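Local coordinates for TIGR00725 family protein (Thermotoga maritima, PDB 1RCU), which is of unknown function but belongs to the SLOG superfamily of Rossmann-like proteins, and so may bind a nucleotide or a related ligand, at residues 24-35 with 59-70; 47-56 with 69-80. All blocks are in the same frame, centred on the assembly; numbering follows the deposited sequence.

Both contacts lie in the N-terminal part of the chain, on central strands of the parallel Rossmann-like sheet and the helices packed on one side of it. Contact 1 pairs strand 25-30 with strand 60-63 and ties the turn after the first strand to the start of helix 68-79; contact 2 packs that helix against helix 44-56, which connects the two strands. Their centres are 9 Å apart, and the segments share V69 and M70, of which V69 touches in both contacts. Four touches join them: N63 ND2 lies 2.9 Å from S74 OG and Y59 N lies 3.1 Å from L54 O, both probable hydrogen bonds, while V26 CG2 packs on L54 CD1 and V35 CG2 on L72 CG.

Contact 1. Residues 24-35 with 59-70; sequences KKVVVVGYSGPV and YLVFNGGRDGVM
The methylenes of K25 run obliquely past the F62 ring, CD coming 3.5 Å from CE1, and L60 runs alongside, its CD2 next to K25 CE. An extended chain beyond CG carries K25 NZ along F62 CZ to a hydrogen bond with A101 O of the second subunit. Next along, V27 CG2 fits against F62 CB at 3.7 Å. On the other face V26 CG1 settles on Y59 CB, and the Y59 ring takes K24 CB at its edge. These bumps ride on two neighbouring parallel strands of a beta-alpha-beta unit whose crossover is helix 44-56, joined by four backbone bonds from L60 N to K24 O (2.9 Å) through to V28 N to F62 O. Past the strands, glycines make the hollows. At G30 a bare CA faces V69 CB, and G68 CA lies close against the Y31-S32 backbone, where a side chain would clash; V69 N bonds to Y31 O at 2.9 Å. D67, its CG between backbone N and carbonyl carbon (chi1 45°), accepts a hydrogen bond at OD1 from G33 N, the N-H coming from above the carboxylate plane. The selenomethionine M70, bent at chi3, lays CE against S32 CB at 3.5 Å.

Contact 2. Residues 47-56 with 69-80; sequences CLELGRTLAK and VMELVSQGVREA
With CG anti to its carbonyl carbon (chi1 -59°) and the chain extended to NE, R52 stretches over G76 to reach E79. NE and NH2 both close on one oxygen, E79 OE1, at 2.7 and 2.8 Å, a side-on salt bridge with the guanidinium and carboxylate planes 30° apart. The other oxygen, OE2, takes Q75 NE2 nearly along its C-O axis at 2.8 Å, so each carboxylate oxygen is held and the rotation of the group is probably fixed. L48 CB lies against one face of the guanidinium, and the L48 tip goes as a knob into the hole formed by L72, Q75, G76 and E79, with CD2 3.5 Å from L72 O.

The two helices lie on the same side of the parallel sheet of this Rossmann-like domain and cross at -40°, their axes approaching to 6.6 Å. Two glycines permit so close an approach: G51 and G76 face each other with CA atoms 4.2 Å apart, and a side chain on either would run into the opposite backbone. CA-H...O contacts consequently cross in both directions, among them G51 CA to V73 O.

Toward the start of both segments C47 is the wedge: CB abuts L72 CB, while SG lies against the two methyls of V69. V73 CG2 lies 3.5 Å from C47 O and also touches L50 CD2; L50 continues inward to V28 and V123 of the sheet. At the far end A55 CB touches both V77 CG1 and A80 CB, the latter at 3.6 Å.

Contact 1. Residues 24-35 with 59-70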
loop_
_atom_site.group_PDB
_atom_site.type_symbol
_atom_site.label_atom_id
_atom_site.label_comp_id
_atom_site.label_asym_id
_atom_site.label_seq_id
_atom_site.Cartn_x
_atom_site.Cartn_y
_atom_site.Cartn_z
ATOM N N LYS A 24 -21.288 12.960 9.133
ATOM C CA LYS A 24 -21.407 12.246 7.862
ATOM C C LYS A 24 -20.302 12.678 6.898
ATOM O O LYS A 24 -20.095 13.871 6.659
ATOM C CB LYS A 24 -22.765 12.513 7.216
ATOM C CG LYS A 24 -23.193 11.434 6.242
ATOM C CD LYS A 24 -24.660 11.589 5.879
ATOM C CE LYS A 24 -25.412 10.272 5.981
ATOM N NZ LYS A 24 -26.878 10.472 5.774
ATOM N N LYS A 25 -19.607 11.697 6.337
ATOM C CA LYS A 25 -18.508 11.961 5.429
ATOM C C LYS A 25 -18.825 11.738 3.951
ATOM O O LYS A 25 -19.213 10.637 3.558
ATOM C CB LYS A 25 -17.318 11.073 5.785
ATOM C CG LYS A 25 -16.579 11.399 7.057
ATOM C CD LYS A 25 -15.354 10.497 7.135
ATOM C CE LYS A 25 -14.539 10.690 8.414
ATOM N NZ LYS A 25 -13.283 9.861 8.445
ATOM N N VAL A 26 -18.660 12.769 3.126
ATOM C CA VAL A 26 -18.881 12.568 1.702
ATOM C C VAL A 26 -17.576 12.820 0.957
ATOM O O VAL A 26 -16.853 13.795 1.211
ATOM C CB VAL A 26 -20.021 13.460 1.107
ATOM C CG1 VAL A 26 -21.084 13.706 2.154
ATOM C CG2 VAL A 26 -19.474 14.751 0.545
ATOM N N VAL A 27 -17.264 11.896 0.063
ATOM C CA VAL A 27 -16.067 11.971 -0.743
ATOM C C VAL A 27 -16.493 12.481 -2.123
ATOM O O VAL A 27 -17.480 12.000 -2.680
ATOM C CB VAL A 27 -15.423 10.553 -0.861
ATOM C CG1 VAL A 27 -14.507 10.480 -2.064
ATOM C CG2 VAL A 27 -14.651 10.210 0.423
ATOM N N VAL A 28 -15.790 13.484 -2.647
ATOM C CA VAL A 28 -16.111 13.994 -3.973
ATOM C C VAL A 28 -14.892 13.785 -4.858
ATOM O O VAL A 28 -13.758 14.065 -4.458
ATOM C CB VAL A 28 -16.536 15.514 -3.972
ATOM C CG1 VAL A 28 -17.608 15.761 -2.911
ATOM C CG2 VAL A 28 -15.341 16.405 -3.740
ATOM N N VAL A 29 -15.136 13.257 -6.052
ATOM C CA VAL A 29 -14.083 12.985 -7.019
ATOM C C VAL A 29 -14.420 13.659 -8.353
ATOM O O VAL A 29 -15.582 13.924 -8.648
ATOM C CB VAL A 29 -13.914 11.451 -7.232
ATOM C CG1 VAL A 29 -13.595 10.775 -5.909
ATOM C CG2 VAL A 29 -15.169 10.867 -7.820
ATOM N N GLY A 30 -13.398 13.929 -9.154
ATOM C CA GLY A 30 -13.612 14.569 -10.442
ATOM C C GLY A 30 -12.325 14.944 -11.148
ATOM O O GLY A 30 -11.247 14.594 -10.691
ATOM N N TYR A 31 -12.438 15.664 -12.260
ATOM C CA TYR A 31 -11.275 16.083 -13.050
ATOM C C TYR A 31 -10.186 16.715 -12.219
ATOM O O TYR A 31 -10.464 17.357 -11.207
ATOM C CB TYR A 31 -11.656 17.139 -14.083
ATOM C CG TYR A 31 -12.567 16.733 -15.206
ATOM C CD1 TYR A 31 -12.152 15.840 -16.209
ATOM C CD2 TYR A 31 -13.802 17.355 -15.346
ATOM C CE1 TYR A 31 -12.964 15.593 -17.331
ATOM C CE2 TYR A 31 -14.609 17.126 -16.453
ATOM C CZ TYR A 31 -14.194 16.252 -17.435
ATOM O OH TYR A 31 -15.039 16.054 -18.500
ATOM N N SER A 32 -8.945 16.536 -12.654
ATOM C CA SER A 32 -7.823 17.197 -12.002
ATOM C C SER A 32 -7.368 18.160 -13.097
ATOM O O SER A 32 -8.042 18.286 -14.111
ATOM C CB SER A 32 -6.707 16.215 -11.625
ATOM O OG SER A 32 -6.203 15.516 -12.759
ATOM N N GLY A 33 -6.258 18.859 -12.901
ATOM C CA GLY A 33 -5.824 19.790 -13.928
ATOM C C GLY A 33 -6.061 21.245 -13.559
ATOM O O GLY A 33 -6.693 21.527 -12.545
ATOM N N PRO A 34 -5.591 22.202 -14.378
ATOM C CA PRO A 34 -5.811 23.602 -14.012
ATOM C C PRO A 34 -7.272 24.020 -13.902
ATOM O O PRO A 34 -8.093 23.786 -14.784
ATOM C CB PRO A 34 -5.056 24.362 -15.092
ATOM C CG PRO A 34 -5.340 23.546 -16.285
ATOM C CD PRO A 34 -5.165 22.109 -15.785
ATOM N N VAL A 35 -7.565 24.655 -12.782
ATOM C CA VAL A 35 -8.895 25.124 -12.455
ATOM C C VAL A 35 -9.428 26.195 -13.415
ATOM O O VAL A 35 -10.636 26.329 -13.602
ATOM C CB VAL A 35 -8.896 25.621 -10.981
ATOM C CG1 VAL A 35 -9.697 26.886 -10.829
ATOM C CG2 VAL A 35 -9.460 24.539 -10.085
ATOM N N TYR A 59 -21.687 18.382 6.502
ATOM C CA TYR A 59 -20.960 17.169 6.125
ATOM C C TYR A 59 -19.446 17.418 6.115
ATOM O O TYR A 59 -18.987 18.520 5.798
ATOM C CB TYR A 59 -21.372 16.674 4.722
ATOM C CG TYR A 59 -22.837 16.349 4.556
ATOM C CD1 TYR A 59 -23.454 15.387 5.355
ATOM C CD2 TYR A 59 -23.611 17.007 3.598
ATOM C CE1 TYR A 59 -24.811 15.089 5.213
ATOM C CE2 TYR A 59 -24.977 16.713 3.440
ATOM C CZ TYR A 59 -25.567 15.754 4.252
ATOM O OH TYR A 59 -26.909 15.471 4.095
ATOM N N LEU A 60 -18.685 16.383 6.458
ATOM C CA LEU A 60 -17.230 16.453 6.449
ATOM C C LEU A 60 -16.798 16.029 5.037
ATOM O O LEU A 60 -17.094 14.915 4.613
ATOM C CB LEU A 60 -16.656 15.502 7.505
ATOM C CG LEU A 60 -15.142 15.486 7.632
ATOM C CD1 LEU A 60 -14.621 16.904 7.818
ATOM C CD2 LEU A 60 -14.764 14.602 8.798
ATOM N N VAL A 61 -16.104 16.912 4.315
ATOM C CA VAL A 61 -15.704 16.606 2.945
ATOM C C VAL A 61 -14.274 16.098 2.729
ATOM O O VAL A 61 -13.313 16.630 3.280
ATOM C CB VAL A 61 -15.967 17.831 2.020
ATOM C CG1 VAL A 61 -15.683 17.471 0.558
ATOM C CG2 VAL A 61 -17.430 18.290 2.166
ATOM N N PHE A 62 -14.161 15.040 1.931
ATOM C CA PHE A 62 -12.872 14.428 1.577
ATOM C C PHE A 62 -12.711 14.409 0.062
ATOM O O PHE A 62 -13.684 14.199 -0.664
ATOM C CB PHE A 62 -12.796 12.963 2.020
ATOM C CG PHE A 62 -12.534 12.772 3.466
ATOM C CD1 PHE A 62 -13.513 13.070 4.402
ATOM C CD2 PHE A 62 -11.303 12.295 3.900
ATOM C CE1 PHE A 62 -13.277 12.886 5.758
ATOM C CE2 PHE A 62 -11.042 12.103 5.265
ATOM C CZ PHE A 62 -12.032 12.401 6.197
ATOM N N ASN A 63 -11.480 14.603 -0.401
ATOM C CA ASN A 63 -11.177 14.554 -1.822
ATOM C C ASN A 63 -9.695 14.257 -2.052
ATOM O O ASN A 63 -8.898 14.283 -1.114
ATOM C CB ASN A 63 -11.589 15.866 -2.516
ATOM C CG ASN A 63 -10.870 17.078 -1.971
ATOM O OD1 ASN A 63 -9.642 17.120 -1.921
ATOM N ND2 ASN A 63 -11.633 18.081 -1.572
ATOM N N GLY A 64 -9.346 13.976 -3.306
ATOM C CA GLY A 64 -7.976 13.659 -3.680
ATOM C C GLY A 64 -6.940 14.752 -3.489
ATOM O O GLY A 64 -5.795 14.579 -3.898
ATOM N N GLY A 65 -7.355 15.878 -2.908
ATOM C CA GLY A 65 -6.456 16.984 -2.601
ATOM C C GLY A 65 -5.738 17.803 -3.664
ATOM O O GLY A 65 -5.107 18.806 -3.320
ATOM N N ARG A 66 -5.812 17.412 -4.931
ATOM C CA ARG A 66 -5.112 18.153 -5.978
ATOM C C ARG A 66 -5.878 19.390 -6.455
ATOM O O ARG A 66 -6.587 20.041 -5.690
ATOM C CB ARG A 66 -4.855 17.236 -7.177
ATOM C CG ARG A 66 -4.305 15.864 -6.843
ATOM C CD ARG A 66 -2.774 15.819 -6.840
ATOM N NE ARG A 66 -2.143 16.427 -8.022
ATOM C CZ ARG A 66 -2.419 16.134 -9.292
ATOM N NH1 ARG A 66 -3.336 15.228 -9.594
ATOM N NH2 ARG A 66 -1.761 16.752 -10.266
ATOM N N ASP A 67 -5.716 19.696 -7.739
ATOM C CA ASP A 67 -6.378 20.834 -8.374
ATOM C C ASP A 67 -7.740 20.439 -8.966
ATOM O O ASP A 67 -8.458 19.599 -8.409
ATOM C CB ASP A 67 -5.482 21.411 -9.485
ATOM C CG ASP A 67 -4.860 20.324 -10.374
ATOM O OD1 ASP A 67 -5.436 19.223 -10.499
ATOM O OD2 ASP A 67 -3.790 20.588 -10.963
ATOM N N GLY A 68 -8.085 21.063 -10.089
ATOM C CA GLY A 68 -9.335 20.771 -10.776
ATOM C C GLY A 68 -10.596 20.855 -9.939
ATOM O O GLY A 68 -10.771 21.789 -9.154
ATOM N N VAL A 69 -11.485 19.887 -10.132
ATOM C CA VAL A 69 -12.737 19.831 -9.385
ATOM C C VAL A 69 -12.467 19.805 -7.876
ATOM O O VAL A 69 -13.178 20.449 -7.104
ATOM C CB VAL A 69 -13.567 18.563 -9.771
ATOM C CG1 VAL A 69 -14.599 18.229 -8.692
ATOM C CG2 VAL A 69 -14.272 18.792 -11.086
HETATM N N MSE A 70 -11.439 19.061 -7.472
HETATM C CA MSE A 70 -11.078 18.944 -6.058
HETATM C C MSE A 70 -10.806 20.311 -5.429
HETATM O O MSE A 70 -11.246 20.587 -4.316
HETATM C CB MSE A 70 -9.845 18.040 -5.880
HETATM C CG MSE A 70 -10.050 16.567 -6.287
HETATM SE SE MSE A 70 -8.381 15.599 -6.707
HETATM C CE MSE A 70 -7.978 16.470 -8.410
#

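Contact 2. Residues 47-56 with 69-80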
loop_
_atom_site.group_PDB
_atom_site.type_symbol
_atom_site.label_atom_id
_atom_site.label_comp_id
_atom_site.label_asym_id
_atom_site.label_seq_id
_atom_site.Cartn_x
_atom_site.Cartn_y
_atom_site.Cartn_z
ATOM N N CYS A 47 -19.255 23.121 -9.041
ATOM C CA CYS A 47 -18.273 22.705 -8.038
ATOM C C CYS A 47 -18.358 23.549 -6.764
ATOM O O CYS A 47 -18.284 23.010 -5.657
ATOM C CB CYS A 47 -16.835 22.778 -8.581
ATOM S SG CYS A 47 -16.376 21.441 -9.694
ATOM N N LEU A 48 -18.504 24.865 -6.926
ATOM C CA LEU A 48 -18.598 25.774 -5.784
ATOM C C LEU A 48 -19.908 25.580 -5.055
ATOM O O LEU A 48 -19.936 25.642 -3.827
ATOM C CB LEU A 48 -18.508 27.240 -6.220
ATOM C CG LEU A 48 -17.167 27.847 -6.641
ATOM C CD1 LEU A 48 -17.384 29.308 -7.043
ATOM C CD2 LEU A 48 -16.166 27.740 -5.505
ATOM N N GLU A 49 -20.997 25.360 -5.795
ATOM C CA GLU A 49 -22.282 25.159 -5.141
ATOM C C GLU A 49 -22.239 23.875 -4.337
ATOM O O GLU A 49 -22.703 23.845 -3.208
ATOM C CB GLU A 49 -23.452 25.079 -6.123
ATOM C CG GLU A 49 -24.813 25.040 -5.390
ATOM C CD GLU A 49 -25.994 24.697 -6.292
ATOM O OE1 GLU A 49 -25.775 24.435 -7.492
ATOM O OE2 GLU A 49 -27.140 24.678 -5.788
ATOM N N LEU A 50 -21.671 22.821 -4.911
ATOM C CA LEU A 50 -21.590 21.542 -4.226
ATOM C C LEU A 50 -20.822 21.672 -2.920
ATOM O O LEU A 50 -21.262 21.177 -1.883
ATOM C CB LEU A 50 -20.923 20.488 -5.126
ATOM C CG LEU A 50 -20.685 19.145 -4.420
ATOM C CD1 LEU A 50 -22.014 18.561 -3.988
ATOM C CD2 LEU A 50 -19.967 18.170 -5.329
ATOM N N GLY A 51 -19.680 22.352 -2.982
ATOM C CA GLY A 51 -18.842 22.538 -1.811
ATOM C C GLY A 51 -19.496 23.325 -0.697
ATOM O O GLY A 51 -19.444 22.936 0.473
ATOM N N ARG A 52 -20.115 24.439 -1.063
ATOM C CA ARG A 52 -20.781 25.288 -0.098
ATOM C C ARG A 52 -21.958 24.564 0.550
ATOM O O ARG A 52 -22.124 24.584 1.768
ATOM C CB ARG A 52 -21.270 26.551 -0.794
ATOM C CG ARG A 52 -20.182 27.369 -1.447
ATOM C CD ARG A 52 -20.736 28.731 -1.743
ATOM N NE ARG A 52 -19.797 29.606 -2.435
ATOM C CZ ARG A 52 -19.915 29.969 -3.705
ATOM N NH1 ARG A 52 -20.927 29.525 -4.432
ATOM N NH2 ARG A 52 -19.037 30.806 -4.236
ATOM N N THR A 53 -22.758 23.909 -0.278
ATOM C CA THR A 53 -23.919 23.196 0.205
ATOM C C THR A 53 -23.546 22.078 1.171
ATOM O O THR A 53 -24.251 21.850 2.160
ATOM C CB THR A 53 -24.706 22.591 -0.944
ATOM O OG1 THR A 53 -25.034 23.618 -1.887
ATOM C CG2 THR A 53 -26.000 21.945 -0.414
ATOM N N LEU A 54 -22.450 21.378 0.893
ATOM C CA LEU A 54 -22.038 20.291 1.773
ATOM C C LEU A 54 -21.646 20.875 3.115
ATOM O O LEU A 54 -22.006 20.344 4.163
ATOM C CB LEU A 54 -20.868 19.514 1.170
ATOM C CG LEU A 54 -21.252 18.704 -0.074
ATOM C CD1 LEU A 54 -20.045 18.006 -0.656
ATOM C CD2 LEU A 54 -22.323 17.701 0.298
ATOM N N ALA A 55 -20.902 21.978 3.071
ATOM C CA ALA A 55 -20.467 22.652 4.284
ATOM C C ALA A 55 -21.681 23.121 5.076
ATOM O O ALA A 55 -21.770 22.852 6.266
ATOM C CB ALA A 55 -19.553 23.850 3.947
ATOM N N LYS A 56 -22.616 23.811 4.418
ATOM C CA LYS A 56 -23.805 24.331 5.099
ATOM C C LYS A 56 -24.614 23.226 5.774
ATOM O O LYS A 56 -25.177 23.437 6.847
ATOM C CB LYS A 56 -24.708 25.117 4.127
ATOM C CG LYS A 56 -24.033 26.308 3.436
ATOM C CD LYS A 56 -25.008 27.049 2.527
ATOM C CE LYS A 56 -24.293 27.929 1.482
ATOM N NZ LYS A 56 -24.063 29.363 1.839
ATOM N N VAL A 69 -11.485 19.887 -10.132
ATOM C CA VAL A 69 -12.737 19.831 -9.385
ATOM C C VAL A 69 -12.467 19.805 -7.876
ATOM O O VAL A 69 -13.178 20.449 -7.104
ATOM C CB VAL A 69 -13.567 18.563 -9.771
ATOM C CG1 VAL A 69 -14.599 18.229 -8.692
ATOM C CG2 VAL A 69 -14.272 18.792 -11.086
HETATM N N MSE A 70 -11.439 19.061 -7.472
HETATM C CA MSE A 70 -11.078 18.944 -6.058
HETATM C C MSE A 70 -10.806 20.311 -5.429
HETATM O O MSE A 70 -11.246 20.587 -4.316
HETATM C CB MSE A 70 -9.845 18.040 -5.880
HETATM C CG MSE A 70 -10.050 16.567 -6.287
HETATM SE SE MSE A 70 -8.381 15.599 -6.707
HETATM C CE MSE A 70 -7.978 16.470 -8.410
ATOM N N GLU A 71 -10.101 21.173 -6.154
ATOM C CA GLU A 71 -9.780 22.495 -5.654
ATOM C C GLU A 71 -11.005 23.377 -5.480
ATOM O O GLU A 71 -11.166 24.027 -4.456
ATOM C CB GLU A 71 -8.787 23.181 -6.596
ATOM C CG GLU A 71 -8.321 24.551 -6.116
ATOM C CD GLU A 71 -7.154 25.075 -6.928
ATOM O OE1 GLU A 71 -6.154 24.331 -7.068
ATOM O OE2 GLU A 71 -7.237 26.227 -7.419
ATOM N N LEU A 72 -11.868 23.385 -6.488
ATOM C CA LEU A 72 -13.072 24.201 -6.481
ATOM C C LEU A 72 -14.085 23.790 -5.421
ATOM O O LEU A 72 -14.704 24.637 -4.763
ATOM C CB LEU A 72 -13.714 24.160 -7.864
ATOM C CG LEU A 72 -12.775 24.643 -8.979
ATOM C CD1 LEU A 72 -13.411 24.368 -10.328
ATOM C CD2 LEU A 72 -12.465 26.130 -8.812
ATOM N N VAL A 73 -14.258 22.484 -5.249
ATOM C CA VAL A 73 -15.179 21.992 -4.249
ATOM C C VAL A 73 -14.621 22.390 -2.881
ATOM O O VAL A 73 -15.374 22.814 -1.993
ATOM C CB VAL A 73 -15.342 20.470 -4.365
ATOM C CG1 VAL A 73 -15.829 19.892 -3.059
ATOM C CG2 VAL A 73 -16.341 20.157 -5.481
ATOM N N SER A 74 -13.306 22.289 -2.720
ATOM C CA SER A 74 -12.688 22.656 -1.459
ATOM C C SER A 74 -12.882 24.146 -1.162
ATOM O O SER A 74 -13.201 24.532 -0.044
ATOM C CB SER A 74 -11.214 22.303 -1.508
ATOM O OG SER A 74 -11.052 20.914 -1.708
ATOM N N GLN A 75 -12.678 24.981 -2.173
ATOM C CA GLN A 75 -12.854 26.420 -2.006
ATOM C C GLN A 75 -14.273 26.665 -1.504
ATOM O O GLN A 75 -14.504 27.449 -0.585
ATOM C CB GLN A 75 -12.662 27.146 -3.336
ATOM C CG GLN A 75 -12.675 28.666 -3.251
ATOM C CD GLN A 75 -12.691 29.304 -4.631
ATOM O OE1 GLN A 75 -11.829 29.012 -5.466
ATOM N NE2 GLN A 75 -13.666 30.169 -4.879
ATOM N N GLY A 76 -15.223 25.969 -2.112
ATOM C CA GLY A 76 -16.611 26.124 -1.725
ATOM C C GLY A 76 -16.882 25.722 -0.293
ATOM O O GLY A 76 -17.685 26.358 0.393
ATOM N N VAL A 77 -16.214 24.671 0.167
ATOM C CA VAL A 77 -16.413 24.201 1.524
ATOM C C VAL A 77 -15.833 25.209 2.507
ATOM O O VAL A 77 -16.480 25.580 3.491
ATOM C CB VAL A 77 -15.746 22.831 1.750
ATOM C CG1 VAL A 77 -15.883 22.436 3.207
ATOM C CG2 VAL A 77 -16.380 21.775 0.854
ATOM N N ARG A 78 -14.615 25.665 2.239
ATOM C CA ARG A 78 -13.962 26.628 3.123
ATOM C C ARG A 78 -14.703 27.956 3.122
ATOM O O ARG A 78 -14.842 28.612 4.155
ATOM C CB ARG A 78 -12.517 26.855 2.712
ATOM C CG ARG A 78 -11.667 25.629 2.870
ATOM C CD ARG A 78 -11.526 25.197 4.314
ATOM N NE ARG A 78 -10.173 25.424 4.821
ATOM C CZ ARG A 78 -9.807 26.494 5.513
ATOM N NH1 ARG A 78 -8.559 26.631 5.935
ATOM N NH2 ARG A 78 -10.702 27.421 5.795
ATOM N N GLU A 79 -15.181 28.359 1.955
ATOM C CA GLU A 79 -15.930 29.601 1.865
ATOM C C GLU A 79 -17.062 29.569 2.875
ATOM O O GLU A 79 -17.293 30.538 3.590
ATOM C CB GLU A 79 -16.508 29.766 0.471
ATOM C CG GLU A 79 -15.796 30.817 -0.347
ATOM C CD GLU A 79 -16.056 30.677 -1.829
ATOM O OE1 GLU A 79 -17.206 30.397 -2.208
ATOM O OE2 GLU A 79 -15.111 30.860 -2.616
ATOM N N ALA A 80 -17.769 28.449 2.943
ATOM C CA ALA A 80 -18.866 28.325 3.882
ATOM C C ALA A 80 -18.451 27.919 5.295
ATOM O O ALA A 80 -19.303 27.619 6.122
ATOM C CB ALA A 80 -19.872 27.355 3.338
#